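Local coordinates for attachment invasion locus protein (Yersinia pestis, PDB 3QRA) that promotes bacterial attachment to and invasion of host cells, as an outer-membrane beta-barrel adhesin linked with laminin and heparin binding, at residues K33-F38 / Y85-G90; F69-V74 / V144-W149; G121-F124 / F130-D133. One frame throughout, in Å; residues are numbered along the deposited sequence.

Contact 1 of 3, residues K33-F38 / Y85-G90; sequences KYRYEF and YVSLYG
Arg35 and Ser87 meet inside the barrel through one direct hydrogen bond and one water-mediated link. Arg35 NH2 donates to Ser87 OG over 2.9 Å in a bent bond (145° at the hydrogen), the hydroxyl sitting 20° out of the guanidinium plane near its edge. A water makes the second link: it accepts from Ser87 OG at 2.7 Å and, lying in the guanidinium plane, from Arg35 NH1 at 3.2 Å. A long side chain suits the gap, and Arg35 is fully extended, its CG anti to the backbone N (chi1 175°). A small serine leaves room for the guanidinium and the water.

The second polar link is a weak hydrogen bond from Lys33 NZ to Tyr89 OH at 3.2 Å, and both groups have stronger partners: Tyr89 OH bonds to Asp133, while Lys33 NZ bonds to Asn31 and forms a salt bridge with Asp133. The lysine methylenes add a little apolar contact, CE lying 4.0 Å from Tyr89 CZ.

A negative charge beside Arg35 comes from Glu37. Its OE1 forms a long salt bridge with Arg35 NH2 (3.7 Å), a matter of charges alone since no N-H points at it, and its OE2 lies over the guanidinium face. Arg81 and Arg156 hold the carboxylate by further salt bridges.

Strands 42-53 and 66-81 separate strands 28-37 and 86-102 in the sheet, and their Ile45 and Val79 pack against this polar core.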
# COMPACT_ATOMS: atom_id res chain seq x y z
N LYS A 33 5.76 6.82 1.40
CA LYS A 33 4.82 7.91 1.17
C LYS A 33 5.54 9.24 1.23
O LYS A 33 6.48 9.41 2.01
CB LYS A 33 3.65 7.89 2.18
CG LYS A 33 2.70 6.71 2.00
CD LYS A 33 1.25 7.14 2.38
CE LYS A 33 0.27 5.97 2.28
NZ LYS A 33 0.45 4.99 3.40
N TYR A 34 5.11 10.17 0.38
CA TYR A 34 5.69 11.51 0.33
C TYR A 34 4.55 12.52 0.34
O TYR A 34 3.64 12.43 -0.48
CB TYR A 34 6.53 11.71 -0.93
CG TYR A 34 6.92 13.17 -1.12
CD1 TYR A 34 7.94 13.74 -0.39
CD2 TYR A 34 6.21 13.97 -2.01
CE1 TYR A 34 8.27 15.08 -0.56
CE2 TYR A 34 6.54 15.31 -2.18
CZ TYR A 34 7.56 15.86 -1.45
OH TYR A 34 7.87 17.19 -1.63
N ARG A 35 4.60 13.45 1.28
CA ARG A 35 3.54 14.44 1.46
C ARG A 35 4.12 15.82 1.29
O ARG A 35 5.25 16.09 1.70
CB ARG A 35 2.94 14.33 2.86
CG ARG A 35 1.90 15.40 3.19
CD ARG A 35 1.46 15.26 4.64
NE ARG A 35 0.54 16.31 5.07
CZ ARG A 35 0.04 16.37 6.30
NH1 ARG A 35 0.40 15.44 7.18
NH2 ARG A 35 -0.82 17.34 6.65
N TYR A 36 3.35 16.71 0.67
CA TYR A 36 3.75 18.10 0.57
C TYR A 36 2.55 18.96 0.92
O TYR A 36 1.46 18.77 0.38
CB TYR A 36 4.26 18.45 -0.83
CG TYR A 36 4.81 19.86 -0.91
CD1 TYR A 36 6.14 20.12 -0.61
CD2 TYR A 36 4.00 20.93 -1.26
CE1 TYR A 36 6.65 21.39 -0.66
CE2 TYR A 36 4.52 22.24 -1.32
CZ TYR A 36 5.85 22.45 -1.02
OH TYR A 36 6.41 23.71 -1.07
N GLU A 37 2.75 19.89 1.82
CA GLU A 37 1.70 20.75 2.29
C GLU A 37 1.78 22.11 1.55
O GLU A 37 2.74 22.78 1.68
CB GLU A 37 1.77 20.93 3.80
CG GLU A 37 1.42 19.70 4.60
CD GLU A 37 1.64 19.81 6.07
OE1 GLU A 37 0.94 20.54 6.73
OE2 GLU A 37 2.52 19.14 6.56
N PHE A 38 0.77 22.42 0.76
CA PHE A 38 0.67 23.62 -0.05
C PHE A 38 0.34 24.83 0.77
O PHE A 38 0.66 25.90 0.41
CB PHE A 38 -0.50 23.54 -0.99
CG PHE A 38 -0.43 22.48 -1.90
CD1 PHE A 38 0.62 22.39 -2.74
CD2 PHE A 38 -1.40 21.54 -1.94
CE1 PHE A 38 0.70 21.37 -3.60
CE2 PHE A 38 -1.33 20.55 -2.81
CZ PHE A 38 -0.28 20.44 -3.64
N TYR A 85 -1.37 17.84 15.22
CA TYR A 85 -1.03 16.42 15.41
C TYR A 85 -1.54 15.44 14.37
O TYR A 85 -0.92 14.40 14.14
CB TYR A 85 -1.49 15.94 16.78
CG TYR A 85 -0.97 16.78 17.91
CD1 TYR A 85 0.37 16.72 18.28
CD2 TYR A 85 -1.80 17.65 18.60
CE1 TYR A 85 0.86 17.50 19.31
CE2 TYR A 85 -1.32 18.44 19.63
CZ TYR A 85 0.01 18.36 19.98
OH TYR A 85 0.51 19.13 21.01
N VAL A 86 -2.69 15.73 13.78
CA VAL A 86 -3.35 14.74 12.94
C VAL A 86 -3.82 15.31 11.61
O VAL A 86 -4.33 16.44 11.54
CB VAL A 86 -4.55 14.08 13.67
CG1 VAL A 86 -5.20 13.03 12.78
CG2 VAL A 86 -4.10 13.45 14.98
N SER A 87 -3.64 14.52 10.56
CA SER A 87 -4.10 14.84 9.23
C SER A 87 -4.73 13.59 8.62
O SER A 87 -4.29 12.47 8.89
CB SER A 87 -2.94 15.29 8.35
OG SER A 87 -2.27 16.40 8.93
N LEU A 88 -5.73 13.78 7.77
CA LEU A 88 -6.45 12.68 7.13
C LEU A 88 -6.32 12.75 5.63
O LEU A 88 -6.33 13.82 5.06
CB LEU A 88 -7.94 12.78 7.45
CG LEU A 88 -8.37 12.90 8.91
CD1 LEU A 88 -9.89 13.12 8.97
CD2 LEU A 88 -7.97 11.67 9.69
N TYR A 89 -6.22 11.62 4.95
CA TYR A 89 -6.09 11.68 3.50
C TYR A 89 -6.87 10.58 2.76
O TYR A 89 -7.18 9.52 3.32
CB TYR A 89 -4.62 11.70 3.09
CG TYR A 89 -3.77 10.52 3.56
CD1 TYR A 89 -3.82 9.29 2.89
CD2 TYR A 89 -2.90 10.65 4.64
CE1 TYR A 89 -3.03 8.22 3.30
CE2 TYR A 89 -2.09 9.57 5.05
CZ TYR A 89 -2.16 8.37 4.38
OH TYR A 89 -1.35 7.31 4.77
N GLY A 90 -7.18 10.86 1.50
CA GLY A 90 -7.81 9.89 0.62
C GLY A 90 -6.99 9.77 -0.66
O GLY A 90 -6.52 10.78 -1.19
O HOH W 1 -0.37 15.01 10.28

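Contact 2 of 3, residues F69-V74 / V144-W149; sequences FKYYSV and VKVGTW. With C8E ((hydroxyethyloxy)tri(ethyloxy)octane), chain F.
Tyr71 and Val146 face each other across the interior of an eight-stranded antiparallel outer-membrane barrel. Strands 66-81 and 144-156 lie on opposite walls of it, four places apart in the sheet; their short segments here approach to 9.8 Å and cross at -66°, too far apart for backbone pairing, so side chains make the contact.

In the first shell, Val146 CG1 sits almost centrally over one face of the Tyr71 ring, 3.9 Å from the centroid and 7° off the ring normal, a CH-pi contact. With CG1 anti to the backbone N (chi1 -177°), this methyl is carried over the ring as the two side chains pass in opposing senses. A short beta-branched valine suits this place, since its other methyl can turn elsewhere: CG2 meets the edge of the Phe69 ring, 4.3 Å from CZ. Thr148 completes the shell with OG1, which comes obliquely to the tyrosine at 3.7 Å from CE2.

A water joins the Tyr71 and Thr148 hydroxyls to the backbone O of Val146. It donates to Val146 O at 2.8 Å and more weakly to Tyr71 OH, and is also hydrogen-bonded to Thr148 OG1. Farther out, Glu137 hydrogen-bonds Tyr71 OH and Ser14 hydrogen-bonds Thr148 OG1. These second-shell bonds hold both hydroxyls in place, and Val16 packs against Phe69.

Neighbouring residues point the other way, toward the membrane-facing surface. There a detergent molecule probably occupies a place lipid would take beside Tyr72, whose flat ring suits a chain laid over it and whose hydroxyl tolerates a polar neighbour: C8E C7 lies above one face, nearer its border than its middle, while C8E O9 comes to 3.7 Å from Tyr72 CE1.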
# COMPACT_ATOMS: atom_id res chain seq x y z
N PHE A 69 3.29 -14.51 -5.84
CA PHE A 69 2.36 -13.40 -5.92
C PHE A 69 3.10 -12.10 -5.71
O PHE A 69 3.99 -12.01 -4.86
CB PHE A 69 1.25 -13.52 -4.86
CG PHE A 69 0.35 -12.32 -4.78
CD1 PHE A 69 -0.74 -12.18 -5.63
CD2 PHE A 69 0.60 -11.31 -3.85
CE1 PHE A 69 -1.56 -11.06 -5.57
CE2 PHE A 69 -0.23 -10.19 -3.77
CZ PHE A 69 -1.31 -10.07 -4.63
N LYS A 70 2.72 -11.09 -6.49
CA LYS A 70 3.27 -9.75 -6.31
C LYS A 70 2.18 -8.73 -6.56
O LYS A 70 1.37 -8.89 -7.47
CB LYS A 70 4.42 -9.52 -7.29
N TYR A 71 2.17 -7.70 -5.75
CA TYR A 71 1.25 -6.58 -5.87
C TYR A 71 2.02 -5.29 -5.71
O TYR A 71 2.79 -5.14 -4.84
CB TYR A 71 0.19 -6.65 -4.80
CG TYR A 71 -0.74 -5.45 -4.69
CD1 TYR A 71 -1.79 -5.29 -5.55
CD2 TYR A 71 -0.56 -4.49 -3.72
CE1 TYR A 71 -2.63 -4.21 -5.44
CE2 TYR A 71 -1.42 -3.42 -3.61
CZ TYR A 71 -2.45 -3.29 -4.48
OH TYR A 71 -3.29 -2.25 -4.38
N TYR A 72 1.77 -4.34 -6.57
CA TYR A 72 2.16 -3.03 -6.27
C TYR A 72 1.22 -1.95 -6.72
O TYR A 72 0.35 -2.18 -7.50
CB TYR A 72 3.52 -2.73 -6.74
CG TYR A 72 3.75 -2.84 -8.16
CD1 TYR A 72 4.16 -4.04 -8.71
CD2 TYR A 72 3.64 -1.73 -8.96
CE1 TYR A 72 4.40 -4.12 -10.05
CE2 TYR A 72 3.89 -1.78 -10.31
CZ TYR A 72 4.27 -2.98 -10.88
OH TYR A 72 4.51 -3.01 -12.25
N SER A 73 1.43 -0.78 -6.15
CA SER A 73 0.46 0.26 -6.40
C SER A 73 1.11 1.63 -6.33
O SER A 73 2.10 1.83 -5.61
CB SER A 73 -0.70 0.17 -5.40
OG SER A 73 -0.29 0.51 -4.08
N VAL A 74 0.55 2.55 -7.09
CA VAL A 74 0.95 3.95 -7.03
C VAL A 74 -0.35 4.72 -6.88
O VAL A 74 -1.26 4.59 -7.71
CB VAL A 74 1.71 4.41 -8.28
CG1 VAL A 74 1.98 5.92 -8.23
CG2 VAL A 74 3.04 3.67 -8.39
N VAL A 144 -10.13 -11.05 -8.12
CA VAL A 144 -9.21 -11.12 -6.98
C VAL A 144 -9.19 -9.81 -6.21
O VAL A 144 -8.83 -8.78 -6.74
CB VAL A 144 -7.77 -11.44 -7.45
CG1 VAL A 144 -6.81 -11.45 -6.25
CG2 VAL A 144 -7.74 -12.77 -8.21
N LYS A 145 -9.57 -9.85 -4.94
CA LYS A 145 -9.57 -8.64 -4.11
C LYS A 145 -8.28 -8.56 -3.31
O LYS A 145 -7.82 -9.56 -2.75
CB LYS A 145 -10.78 -8.65 -3.17
CG LYS A 145 -12.13 -8.62 -3.90
CD LYS A 145 -13.28 -8.99 -2.98
CE LYS A 145 -13.41 -10.51 -2.86
NZ LYS A 145 -14.44 -10.92 -1.87
N VAL A 146 -7.67 -7.39 -3.28
CA VAL A 146 -6.44 -7.18 -2.52
C VAL A 146 -6.65 -6.03 -1.54
O VAL A 146 -6.88 -4.89 -1.95
CB VAL A 146 -5.23 -6.84 -3.42
CG1 VAL A 146 -3.94 -6.71 -2.57
CG2 VAL A 146 -5.05 -7.88 -4.53
N GLY A 147 -6.58 -6.34 -0.25
CA GLY A 147 -6.61 -5.30 0.77
C GLY A 147 -5.23 -5.15 1.39
O GLY A 147 -4.62 -6.14 1.75
N THR A 148 -4.74 -3.93 1.52
CA THR A 148 -3.38 -3.73 2.02
C THR A 148 -3.34 -2.70 3.14
O THR A 148 -3.80 -1.58 2.98
CB THR A 148 -2.43 -3.30 0.88
OG1 THR A 148 -2.47 -4.26 -0.18
CG2 THR A 148 -0.97 -3.13 1.40
N TRP A 149 -2.78 -3.10 4.28
CA TRP A 149 -2.56 -2.20 5.39
C TRP A 149 -1.11 -1.75 5.41
O TRP A 149 -0.21 -2.51 5.06
CB TRP A 149 -2.90 -2.87 6.72
CG TRP A 149 -4.39 -2.94 6.99
CD1 TRP A 149 -5.22 -3.98 6.74
CD2 TRP A 149 -5.20 -1.89 7.54
NE1 TRP A 149 -6.51 -3.66 7.12
CE2 TRP A 149 -6.52 -2.38 7.61
CE3 TRP A 149 -4.93 -0.58 7.98
CZ2 TRP A 149 -7.57 -1.60 8.11
CZ3 TRP A 149 -5.98 0.18 8.47
CH2 TRP A 149 -7.28 -0.33 8.53
C1 C8E F . 11.31 1.59 -5.04
C2 C8E F . 10.89 0.17 -5.40
C3 C8E F . 10.42 0.08 -6.85
C4 C8E F . 10.57 -1.33 -7.40
C5 C8E F . 9.23 -1.84 -7.92
C6 C8E F . 9.36 -2.32 -9.36
C7 C8E F . 8.22 -3.26 -9.74
C8 C8E F . 8.28 -3.61 -11.23
O9 C8E F . 7.73 -4.89 -11.44
O HOH W 2 -4.56 -3.27 -1.82

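Contact 3 of 3, residues G121-F124 / F130-D133; sequences GLQF and FVID
The beta hairpin of strands 108-124 and 130-141 closes here, next to its turn, with Phe124 paired to Ile132. In this antiparallel hydrogen-bonded pair Phe124 N donates to Ile132 O at 2.8 Å and Ile132 N to Phe124 O at 2.9 Å. Gln123 and Asp133 form the adjoining non-hydrogen-bonded pair, where Gln123 CA lies 3.4 Å from Ile132 O in a CA-H...O contact.

On the face carrying Phe124 and Ile132, the two side chains run alongside each other in the same direction. Ile132 CD1 meets the edge of the phenyl ring, 3.9 Å from Phe124 CD2. In a barrel of this family that face is turned to the outside, which suits large apolar residues; a detergent molecule lies near Leu122, on the same face.

The interior face is mainly polar. Gln123 NE2 donates to Asp133 OD1 at 3.0 Å in a nearly straight bond (169°), with the oxygen lying in the amide plane. Gln123 sets CG beside its backbone N (chi1 -59°) and bends again at chi2, which swings the amide across to the aspartate. The carboxylate is met from above its own plane, the two planes standing 77° apart. Because Arg35 NH1 hydrogen-bonds Gln123 OE1, the amide is fixed against a flip. Tyr89 and Lys33 are further partners of the Asp133 carboxylate, and the lysine would probably stabilise its negative charge. Val131 CG1 packs 3.7 Å from Gln123 OE1, a methyl flanking the amide.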
# COMPACT_ATOMS: atom_id res chain seq x y z
N GLY A 121 -6.13 7.13 4.77
CA GLY A 121 -5.23 6.99 5.90
C GLY A 121 -5.07 8.26 6.70
O GLY A 121 -5.77 9.25 6.48
N LEU A 122 -4.11 8.22 7.61
CA LEU A 122 -3.79 9.36 8.39
C LEU A 122 -2.33 9.49 8.72
O LEU A 122 -1.62 8.55 8.71
CB LEU A 122 -4.61 9.41 9.61
CG LEU A 122 -4.59 8.26 10.52
CD1 LEU A 122 -3.47 8.46 11.40
CD2 LEU A 122 -5.85 8.20 11.33
N GLN A 123 -1.97 10.72 9.01
CA GLN A 123 -0.62 10.99 9.52
C GLN A 123 -0.71 11.65 10.89
O GLN A 123 -1.50 12.57 11.10
CB GLN A 123 0.18 11.88 8.57
CG GLN A 123 0.34 11.27 7.17
CD GLN A 123 1.64 11.66 6.52
OE1 GLN A 123 2.10 12.81 6.63
NE2 GLN A 123 2.27 10.70 5.84
N PHE A 124 0.13 11.16 11.80
CA PHE A 124 0.23 11.67 13.15
C PHE A 124 1.62 12.29 13.33
O PHE A 124 2.63 11.68 12.99
CB PHE A 124 0.03 10.52 14.14
CG PHE A 124 0.28 10.88 15.58
CD1 PHE A 124 -0.39 11.95 16.17
CD2 PHE A 124 1.15 10.13 16.35
CE1 PHE A 124 -0.16 12.27 17.49
CE2 PHE A 124 1.38 10.45 17.68
CZ PHE A 124 0.72 11.52 18.25
N PHE A 130 8.43 14.85 13.08
CA PHE A 130 8.31 13.40 12.92
C PHE A 130 6.96 13.05 12.37
O PHE A 130 6.00 13.80 12.55
CB PHE A 130 8.51 12.68 14.24
CG PHE A 130 9.88 12.89 14.83
CD1 PHE A 130 10.90 12.01 14.56
CD2 PHE A 130 10.14 14.00 15.63
CE1 PHE A 130 12.17 12.22 15.10
CE2 PHE A 130 11.40 14.21 16.16
CZ PHE A 130 12.41 13.31 15.90
N VAL A 131 6.89 11.90 11.72
CA VAL A 131 5.67 11.39 11.10
C VAL A 131 5.45 9.94 11.46
O VAL A 131 6.35 9.20 11.41
CB VAL A 131 5.74 11.37 9.59
CG1 VAL A 131 4.41 11.10 9.01
CG2 VAL A 131 6.17 12.55 9.10
N ILE A 132 4.24 9.60 11.80
CA ILE A 132 3.78 8.23 11.86
C ILE A 132 2.63 8.15 10.88
O ILE A 132 1.72 8.98 10.92
CB ILE A 132 3.31 7.86 13.27
CG1 ILE A 132 4.47 8.03 14.26
CG2 ILE A 132 2.76 6.42 13.30
CD1 ILE A 132 4.12 7.68 15.68
N ASP A 133 2.68 7.18 9.98
CA ASP A 133 1.72 7.12 8.88
C ASP A 133 0.98 5.79 8.94
O ASP A 133 1.60 4.76 9.18
CB ASP A 133 2.46 7.25 7.54
CG ASP A 133 1.53 7.07 6.34
OD1 ASP A 133 0.86 8.06 5.97
OD2 ASP A 133 1.46 5.95 5.78

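How the contacts relate
All three contacts belong to one closed antiparallel barrel. Contact 1 and contact 3 lie at the same end, centres 8 Å apart, and touch through Asp133: its OD2 pairs with Lys33 NZ (2.8 Å) and its OD1 probably hydrogen-bonds Tyr89 OH (2.6 Å). Strand 86-102 of contact 1 neighbours strand 108-124 of contact 3, and the two contacts come in series along the chain. Contact 2, with centre 22 Å from contact 1 and 21 Å from contact 3, touches neither. Its segments alternate with those of contact 1, whereas contact 3 is nested inside its loop. Contacts 1 and 2 thus join non-adjacent strands across the inside at two levels, while contact 3 joins adjacent strands of the wall.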